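Local coordinates for protein flavin-dependent monooxygenase, oxygenase subunit HsaA (Mycobacterium tuberculosis, PDB 3AFF) that probably hydroxylates the phenolic ring of the cholesterol breakdown product 3-HSA next to its hydroxyl, using reduced flavin and molecular oxygen, as the oxygenase half of a two-component monooxygenase, at residues P21-R26 against D38-A43; Y120-A125 against N371-A376; Y305-L308 against E313-F316. All coordinates share one frame; numbering follows the deposited sequence.

Contact 1: residues P21-R26 against D38-A43; sequences PEIRDR and DETVKA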
loop_
_atom_site.group_PDB
_atom_site.type_symbol
_atom_site.label_atom_id
_atom_site.label_comp_id
_atom_site.label_asym_id
_atom_site.label_seq_id
_atom_site.Cartn_x
_atom_site.Cartn_y
_atom_site.Cartn_z
ATOM N N PRO A 21 9.307 10.992 48.480
ATOM C CA PRO A 21 10.740 11.127 48.749
ATOM C C PRO A 21 11.343 10.053 49.675
ATOM O O PRO A 21 12.406 9.530 49.343
ATOM C CB PRO A 21 10.841 12.532 49.351
ATOM C CG PRO A 21 9.735 13.272 48.712
ATOM C CD PRO A 21 8.595 12.260 48.724
ATOM N N GLU A 22 10.671 9.727 50.792
ATOM C CA GLU A 22 11.091 8.689 51.752
ATOM C C GLU A 22 11.096 7.291 51.143
ATOM O O GLU A 22 11.965 6.482 51.448
ATOM C CB GLU A 22 10.139 8.624 52.953
ATOM C CG GLU A 22 10.337 9.674 54.095
ATOM C CD GLU A 22 9.102 9.776 55.091
ATOM O OE1 GLU A 22 7.943 9.386 54.730
ATOM O OE2 GLU A 22 9.325 10.242 56.252
ATOM N N ILE A 23 10.082 6.991 50.331
ATOM C CA ILE A 23 10.002 5.696 49.666
ATOM C C ILE A 23 11.125 5.579 48.667
ATOM O O ILE A 23 11.787 4.564 48.636
ATOM C CB ILE A 23 8.570 5.365 49.085
ATOM C CG1 ILE A 23 7.568 5.187 50.249
ATOM C CG2 ILE A 23 8.589 4.058 48.233
ATOM C CD1 ILE A 23 6.170 5.541 49.906
ATOM N N ARG A 24 11.365 6.630 47.885
ATOM C CA ARG A 24 12.476 6.617 46.905
ATOM C C ARG A 24 13.831 6.305 47.555
ATOM O O ARG A 24 14.606 5.500 47.029
ATOM C CB ARG A 24 12.532 7.921 46.077
ATOM C CG ARG A 24 13.520 7.904 44.851
ATOM C CD ARG A 24 13.788 9.309 44.274
ATOM N NE ARG A 24 12.564 9.980 43.790
ATOM C CZ ARG A 24 12.060 11.136 44.254
ATOM N NH1 ARG A 24 10.916 11.614 43.749
ATOM N NH2 ARG A 24 12.678 11.835 45.221
ATOM N N ASP A 25 14.077 6.904 48.721
ATOM C CA ASP A 25 15.361 6.790 49.394
ATOM C C ASP A 25 15.609 5.372 49.866
ATOM O O ASP A 25 16.731 4.871 49.753
ATOM C CB ASP A 25 15.462 7.765 50.591
ATOM C CG ASP A 25 15.499 9.242 50.168
ATOM O OD1 ASP A 25 15.318 10.103 51.068
ATOM O OD2 ASP A 25 15.714 9.554 48.968
ATOM N N ARG A 26 14.541 4.739 50.367
ATOM C CA ARG A 26 14.522 3.364 50.888
ATOM C C ARG A 26 14.642 2.271 49.780
ATOM O O ARG A 26 14.865 1.097 50.077
ATOM C CB ARG A 26 13.202 3.188 51.646
ATOM C CG ARG A 26 13.262 2.495 52.948
ATOM C CD ARG A 26 11.952 2.601 53.660
ATOM N NE ARG A 26 11.754 3.877 54.336
ATOM C CZ ARG A 26 10.575 4.477 54.529
ATOM N NH1 ARG A 26 9.462 3.935 54.088
ATOM N NH2 ARG A 26 10.507 5.645 55.154
ATOM N N ASP A 38 8.593 -2.594 57.288
ATOM C CA ASP A 38 7.427 -2.289 58.122
ATOM C C ASP A 38 7.083 -0.808 58.049
ATOM O O ASP A 38 5.910 -0.458 58.008
ATOM C CB ASP A 38 7.645 -2.707 59.577
ATOM C CG ASP A 38 7.748 -4.223 59.748
ATOM O OD1 ASP A 38 7.262 -4.985 58.868
ATOM O OD2 ASP A 38 8.332 -4.663 60.773
ATOM N N GLU A 39 8.115 0.041 58.020
ATOM C CA GLU A 39 7.985 1.495 57.996
ATOM C C GLU A 39 7.160 1.978 56.804
ATOM O O GLU A 39 6.358 2.911 56.935
ATOM C CB GLU A 39 9.374 2.172 58.006
ATOM C CG GLU A 39 9.354 3.729 58.013
ATOM C CD GLU A 39 10.712 4.408 58.424
ATOM O OE1 GLU A 39 10.683 5.635 58.823
ATOM O OE2 GLU A 39 11.791 3.719 58.347
ATOM N N THR A 40 7.342 1.361 55.637
ATOM C CA THR A 40 6.583 1.859 54.500
ATOM C C THR A 40 5.116 1.386 54.518
ATOM O O THR A 40 4.202 2.181 54.220
ATOM C CB THR A 40 7.354 1.850 53.126
ATOM O OG1 THR A 40 6.509 1.361 52.083
ATOM C CG2 THR A 40 8.538 1.061 53.169
ATOM N N VAL A 41 4.901 0.135 54.970
ATOM C CA VAL A 41 3.522 -0.412 55.174
ATOM C C VAL A 41 2.775 0.396 56.209
ATOM O O VAL A 41 1.623 0.777 56.005
ATOM C CB VAL A 41 3.543 -1.923 55.545
ATOM C CG1 VAL A 41 2.112 -2.480 55.707
ATOM C CG2 VAL A 41 4.331 -2.706 54.502
ATOM N N LYS A 42 3.427 0.696 57.328
ATOM C CA LYS A 42 2.790 1.528 58.366
ATOM C C LYS A 42 2.455 2.921 57.817
ATOM O O LYS A 42 1.359 3.434 58.034
ATOM C CB LYS A 42 3.692 1.650 59.607
ATOM C CG LYS A 42 2.949 2.166 60.858
ATOM C CD LYS A 42 3.945 2.678 61.926
ATOM C CE LYS A 42 3.188 3.343 63.111
ATOM N NZ LYS A 42 2.944 4.814 62.788
ATOM N N ALA A 43 3.413 3.535 57.112
ATOM C CA ALA A 43 3.184 4.866 56.511
ATOM C C ALA A 43 1.949 4.850 55.626
ATOM O O ALA A 43 1.052 5.676 55.780
ATOM C CB ALA A 43 4.405 5.307 55.695
#
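Arg26 NH2 and Glu39 OE1 lie 3.7 Å apart, a long salt bridge between the two arms of a helical hairpin. The arms are helix 9-33 and helix 38-47, consecutive in the chain and part of the N-terminal acyl-CoA dehydrogenase-type domain. Residues 21-26 and 38-43 run nearly antiparallel, 160° between their directions, with axes 11.1 Å apart at closest approach. At that separation long side chains have to span much of the gap, and Arg26 does so. The pair illustrates how opposite charges can attract without a hydrogen bond. The guanidinium and carboxylate planes are only 11° apart and stacked, so the carboxylate oxygen stands well out of the guanidinium plane and no N-H points at it. Glu39 gets there with CG anti to its backbone N (chi1 -179°) and an extended chain beyond, which lays its CG and CD over one face of the guanidinium; CD is 3.5 Å from Arg26 NH2. Near the rim of the opposite face lies the carbonyl oxygen of Glu22, one turn back on Arg26's own helix. The methyl of Thr40 passes alongside the arginine chain, CG2 being 3.8 Å from Arg26 CD. Deeper in the interface, Thr40 faces Ile23, where the backbones come nearest, and both side chains also touch Thr82 of helix 80-96, against which this side of the hairpin packs. Here the contact is loose: Ile23 CG1 stops 4.4 Å from Thr40 OG1.

Contact 2: residues Y120-A125 against N371-A376; sequences YAPMGA and NDPERA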
loop_
_atom_site.group_PDB
_atom_site.type_symbol
_atom_site.label_atom_id
_atom_site.label_comp_id
_atom_site.label_asym_id
_atom_site.label_seq_id
_atom_site.Cartn_x
_atom_site.Cartn_y
_atom_site.Cartn_z
ATOM N N TYR A 120 -3.911 -16.294 43.085
ATOM C CA TYR A 120 -5.105 -16.703 42.307
ATOM C C TYR A 120 -4.892 -17.806 41.270
ATOM O O TYR A 120 -5.854 -18.431 40.793
ATOM C CB TYR A 120 -5.718 -15.507 41.588
ATOM C CG TYR A 120 -6.251 -14.366 42.480
ATOM C CD1 TYR A 120 -7.102 -14.609 43.539
ATOM C CD2 TYR A 120 -5.879 -13.035 42.226
ATOM C CE1 TYR A 120 -7.616 -13.508 44.367
ATOM C CE2 TYR A 120 -6.339 -11.942 43.060
ATOM C CZ TYR A 120 -7.224 -12.215 44.098
ATOM O OH TYR A 120 -7.742 -11.181 44.850
ATOM N N ALA A 121 -3.640 -18.056 40.931
ATOM C CA ALA A 121 -3.274 -19.148 40.007
ATOM C C ALA A 121 -3.715 -20.485 40.578
ATOM O O ALA A 121 -3.624 -20.696 41.752
ATOM C CB ALA A 121 -1.717 -19.157 39.798
ATOM N N PRO A 122 -4.202 -21.395 39.737
ATOM C CA PRO A 122 -4.777 -22.597 40.296
ATOM C C PRO A 122 -3.660 -23.579 40.774
ATOM O O PRO A 122 -3.282 -24.457 40.033
ATOM C CB PRO A 122 -5.512 -23.199 39.090
ATOM C CG PRO A 122 -4.703 -22.781 37.921
ATOM C CD PRO A 122 -4.245 -21.383 38.255
ATOM N N MET A 123 -3.120 -23.445 41.983
ATOM C CA MET A 123 -2.028 -24.332 42.367
ATOM C C MET A 123 -2.490 -25.256 43.532
ATOM O O MET A 123 -1.691 -25.611 44.392
ATOM C CB MET A 123 -0.792 -23.484 42.756
ATOM C CG MET A 123 -0.267 -22.621 41.588
ATOM S SD MET A 123 1.208 -21.652 41.879
ATOM C CE MET A 123 0.418 -20.085 41.904
ATOM N N GLY A 124 -3.789 -25.537 43.596
ATOM C CA GLY A 124 -4.406 -26.259 44.705
ATOM C C GLY A 124 -5.864 -26.421 44.346
ATOM O O GLY A 124 -6.287 -25.910 43.307
ATOM N N ALA A 125 -6.630 -27.078 45.223
ATOM C CA ALA A 125 -8.036 -27.259 45.008
ATOM C C ALA A 125 -8.772 -27.332 46.370
ATOM O O ALA A 125 -8.137 -27.467 47.405
ATOM C CB ALA A 125 -8.266 -28.547 44.176
ATOM N N ASN A 371 2.743 -14.705 32.315
ATOM C CA ASN A 371 2.453 -16.019 32.924
ATOM C C ASN A 371 1.048 -16.097 33.582
ATOM O O ASN A 371 0.778 -17.040 34.331
ATOM C CB ASN A 371 3.580 -16.457 33.884
ATOM C CG ASN A 371 4.830 -16.868 33.121
ATOM O OD1 ASN A 371 5.696 -16.014 32.842
ATOM N ND2 ASN A 371 4.876 -18.131 32.646
ATOM N N ASP A 372 0.140 -15.166 33.264
ATOM C CA ASP A 372 -1.147 -15.176 33.961
ATOM C C ASP A 372 -2.037 -16.227 33.320
ATOM O O ASP A 372 -2.225 -16.196 32.133
ATOM C CB ASP A 372 -1.854 -13.810 33.965
ATOM C CG ASP A 372 -3.059 -13.808 34.934
ATOM O OD1 ASP A 372 -3.951 -14.633 34.711
ATOM O OD2 ASP A 372 -3.072 -13.092 35.980
ATOM N N PRO A 373 -2.563 -17.189 34.098
ATOM C CA PRO A 373 -3.510 -18.150 33.471
ATOM C C PRO A 373 -4.816 -17.583 32.867
ATOM O O PRO A 373 -5.467 -18.215 32.022
ATOM C CB PRO A 373 -3.795 -19.152 34.603
ATOM C CG PRO A 373 -3.453 -18.448 35.859
ATOM C CD PRO A 373 -2.293 -17.512 35.509
ATOM N N GLU A 374 -5.229 -16.401 33.291
ATOM C CA GLU A 374 -6.445 -15.848 32.760
ATOM C C GLU A 374 -6.330 -15.513 31.306
ATOM O O GLU A 374 -7.327 -15.379 30.628
ATOM C CB GLU A 374 -6.817 -14.587 33.490
ATOM C CG GLU A 374 -7.063 -14.805 34.944
ATOM C CD GLU A 374 -7.947 -13.675 35.563
ATOM O OE1 GLU A 374 -8.087 -12.554 34.935
ATOM O OE2 GLU A 374 -8.461 -13.960 36.681
ATOM N N ARG A 375 -5.122 -15.377 30.794
ATOM C CA ARG A 375 -4.976 -15.248 29.348
ATOM C C ARG A 375 -5.562 -16.493 28.671
ATOM O O ARG A 375 -6.008 -16.422 27.546
ATOM C CB ARG A 375 -3.504 -15.083 28.948
ATOM C CG ARG A 375 -2.864 -13.846 29.479
ATOM C CD ARG A 375 -1.354 -13.873 29.227
ATOM N NE ARG A 375 -1.057 -13.887 27.788
ATOM C CZ ARG A 375 -0.095 -14.622 27.216
ATOM N NH1 ARG A 375 0.687 -15.422 27.952
ATOM N NH2 ARG A 375 0.083 -14.573 25.894
ATOM N N ALA A 376 -5.583 -17.638 29.344
ATOM C CA ALA A 376 -6.170 -18.788 28.700
ATOM C C ALA A 376 -7.643 -18.871 29.066
ATOM O O ALA A 376 -8.459 -19.231 28.242
ATOM C CB ALA A 376 -5.427 -20.044 29.091
#
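Pro373 carries its side of this contact, and its ring can be followed atom by atom against Ala121 and Pro122. CB, the first ring carbon, lies 4.3 Å from CD of Pro122. CG, the outermost, does most of the touching: it is 3.9 Å from the same Pro122 CD, 4.2 Å from CA of Ala121 and 4.4 Å from the Ala121 methyl, CB. CD then turns back to the backbone nitrogen and closes the ring. The two proline rings run alongside one another, head to tail, and no hydrogen bond crosses between the segments, so contact rests on the fit of small, rigid apolar groups. Each proline sits at a bend. Pro122 is the centre of an inverse gamma turn, just ahead of strand 124-129, while Pro373 lies between helix 354-370 and the short helix 374-377. The contact thus joins two of the three parts of the acyl-CoA dehydrogenase fold, the middle beta domain and the C-terminal helical domain, across a sequence gap of about 250 residues. Around Pro373 the turn is braced by Asp372, whose OD1 accepts a capping bond from Glu374 N at 2.6 Å, with an N-H...O angle of 159°. A chi1 of -169°, which swings CG to the far side from the backbone N, puts the carboxylate there. The side chain of Glu374 is fixed in turn by a salt bridge to Arg323 and a hydrogen bond to Trp233. Glu384 of the second subunit also packs on Pro373. Tyr120, which probably helps bind FMN as in related enzymes, adjoins the apolar contact in sequence and hydrogen-bonds through OH to ND1 of His95.

Contact 3: residues Y305-L308 against E313-F316; sequences YALL and EIPF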
loop_
_atom_site.group_PDB
_atom_site.type_symbol
_atom_site.label_atom_id
_atom_site.label_comp_id
_atom_site.label_asym_id
_atom_site.label_seq_id
_atom_site.Cartn_x
_atom_site.Cartn_y
_atom_site.Cartn_z
ATOM N N TYR A 305 -16.128 3.050 34.948
ATOM C CA TYR A 305 -16.631 3.582 36.188
ATOM C C TYR A 305 -17.698 4.625 35.926
ATOM O O TYR A 305 -18.688 4.661 36.641
ATOM C CB TYR A 305 -15.513 4.121 37.059
ATOM C CG TYR A 305 -15.983 4.476 38.435
ATOM C CD1 TYR A 305 -16.533 3.496 39.268
ATOM C CD2 TYR A 305 -15.929 5.808 38.896
ATOM C CE1 TYR A 305 -16.980 3.804 40.547
ATOM C CE2 TYR A 305 -16.398 6.135 40.146
ATOM C CZ TYR A 305 -16.895 5.114 40.986
ATOM O OH TYR A 305 -17.327 5.429 42.263
ATOM N N ALA A 306 -17.514 5.419 34.863
ATOM C CA ALA A 306 -18.456 6.475 34.485
ATOM C C ALA A 306 -19.814 5.909 34.149
ATOM O O ALA A 306 -20.864 6.484 34.522
ATOM C CB ALA A 306 -17.886 7.332 33.320
ATOM N N LEU A 307 -19.842 4.761 33.481
ATOM C CA LEU A 307 -21.122 4.088 33.246
ATOM C C LEU A 307 -21.795 3.558 34.548
ATOM O O LEU A 307 -23.028 3.697 34.731
ATOM C CB LEU A 307 -20.953 2.935 32.261
ATOM C CG LEU A 307 -20.577 3.361 30.837
ATOM C CD1 LEU A 307 -19.896 2.218 30.099
ATOM C CD2 LEU A 307 -21.818 3.758 30.096
ATOM N N LEU A 308 -20.989 2.984 35.457
ATOM C CA LEU A 308 -21.558 2.403 36.679
ATOM C C LEU A 308 -22.124 3.548 37.578
ATOM O O LEU A 308 -23.235 3.426 38.090
ATOM C CB LEU A 308 -20.487 1.552 37.398
ATOM C CG LEU A 308 -20.013 0.288 36.640
ATOM C CD1 LEU A 308 -18.811 -0.371 37.363
ATOM C CD2 LEU A 308 -21.188 -0.683 36.440
ATOM N N GLU A 313 -24.881 -0.211 32.486
ATOM C CA GLU A 313 -24.112 -1.413 32.262
ATOM C C GLU A 313 -22.862 -1.177 31.407
ATOM O O GLU A 313 -22.844 -0.285 30.532
ATOM C CB GLU A 313 -25.002 -2.426 31.606
ATOM C CG GLU A 313 -25.914 -3.111 32.630
ATOM C CD GLU A 313 -26.920 -4.020 31.964
ATOM O OE1 GLU A 313 -26.871 -4.151 30.693
ATOM O OE2 GLU A 313 -27.754 -4.605 32.717
ATOM N N ILE A 314 -21.814 -1.938 31.696
ATOM C CA ILE A 314 -20.597 -1.908 30.889
ATOM C C ILE A 314 -20.721 -2.856 29.668
ATOM O O ILE A 314 -21.034 -4.018 29.813
ATOM C CB ILE A 314 -19.372 -2.224 31.730
ATOM C CG1 ILE A 314 -19.178 -1.133 32.817
ATOM C CG2 ILE A 314 -18.144 -2.351 30.811
ATOM C CD1 ILE A 314 -18.333 -1.506 34.046
ATOM N N PRO A 315 -20.513 -2.350 28.454
ATOM C CA PRO A 315 -20.652 -3.316 27.378
ATOM C C PRO A 315 -19.458 -4.265 27.206
ATOM O O PRO A 315 -18.313 -3.944 27.587
ATOM C CB PRO A 315 -20.825 -2.456 26.117
ATOM C CG PRO A 315 -20.649 -1.012 26.551
ATOM C CD PRO A 315 -20.250 -0.970 27.997
ATOM N N PHE A 316 -19.717 -5.405 26.587
ATOM C CA PHE A 316 -18.645 -6.359 26.355
ATOM C C PHE A 316 -17.512 -5.702 25.553
ATOM O O PHE A 316 -16.343 -5.909 25.871
ATOM C CB PHE A 316 -19.153 -7.646 25.679
ATOM C CG PHE A 316 -18.039 -8.569 25.260
ATOM C CD1 PHE A 316 -17.437 -9.427 26.188
ATOM C CD2 PHE A 316 -17.526 -8.513 23.979
ATOM C CE1 PHE A 316 -16.369 -10.265 25.812
ATOM C CE2 PHE A 316 -16.446 -9.356 23.606
ATOM C CZ PHE A 316 -15.874 -10.231 24.547
#
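Residues 305-308 form a helical turn close to the C-terminal end of helix 286-309, whereas 313-316 return beside it in extended form until Phe316 enters the next helix. The backbones come nearest at Leu307 and Glu313, whose CA atoms are 6.3 Å apart, yet no hydrogen bond crosses between the segments. The chain has turned from one helix toward another within a few residues, and apolar side chains hold the two sides of this short connection between the helices together. Two neighbouring leucines divide the work. Leu308 receives the tip of Ile314: the isoleucine CD1 comes 3.5 Å from Leu308 CD1, 3.6 Å from its CG and 3.8 Å from its CD2, so a single methyl rests against the whole isopropyl fork. The two side chains meet nearly perpendicular. Ile314 reaches the fork because CG1 lies anti to the carbonyl carbon (chi1 -63°), bringing the longer branch closer to the helix than its CB bond alone would. Leu307 packs on the neighbouring proline ring and on backbone. Its CD1 lies 3.8 Å from the ring carbon CD of Pro315 and 3.9 Å from the carbonyl oxygen of Glu313, and the leucine and proline side chains are also turned roughly at right angles. Glu313 contributes backbone here, since its CB is directed away from the helix. Pro315 occupies the N-cap position, immediately before helix 316-342. That helix continues the packing, with Leu318 against Leu307 and Arg319 against Ile314. Met231 and Pro232 also touch Leu308 and Ile314, so this surface connection sits between helices 286-309 and 316-342 and the loop that leads into helix 233-259.

Overall arrangement
The three contacts join different parts of one acyl-CoA dehydrogenase-like subunit. Contact 1 joins consecutive helices of the N-terminal domain, contact 3 a helix to the loop that follows it in the C-terminal domain, and contact 2 the beta domain to that C-terminal domain. Contacts 1 and 3 are farthest apart, about 36 Å between centres, and they lie on opposite sides of the chain's centre. Contact 3 falls, in sequence, between the two halves of contact 2; their nearest atoms are about 11 Å apart. Contact 2 is the one bordering the probable FMN site, containing Tyr120, whereas Ile23 of contact 1 stays about 11 Å from Trp84, another probable FMN-binding residue, side chain to side chain.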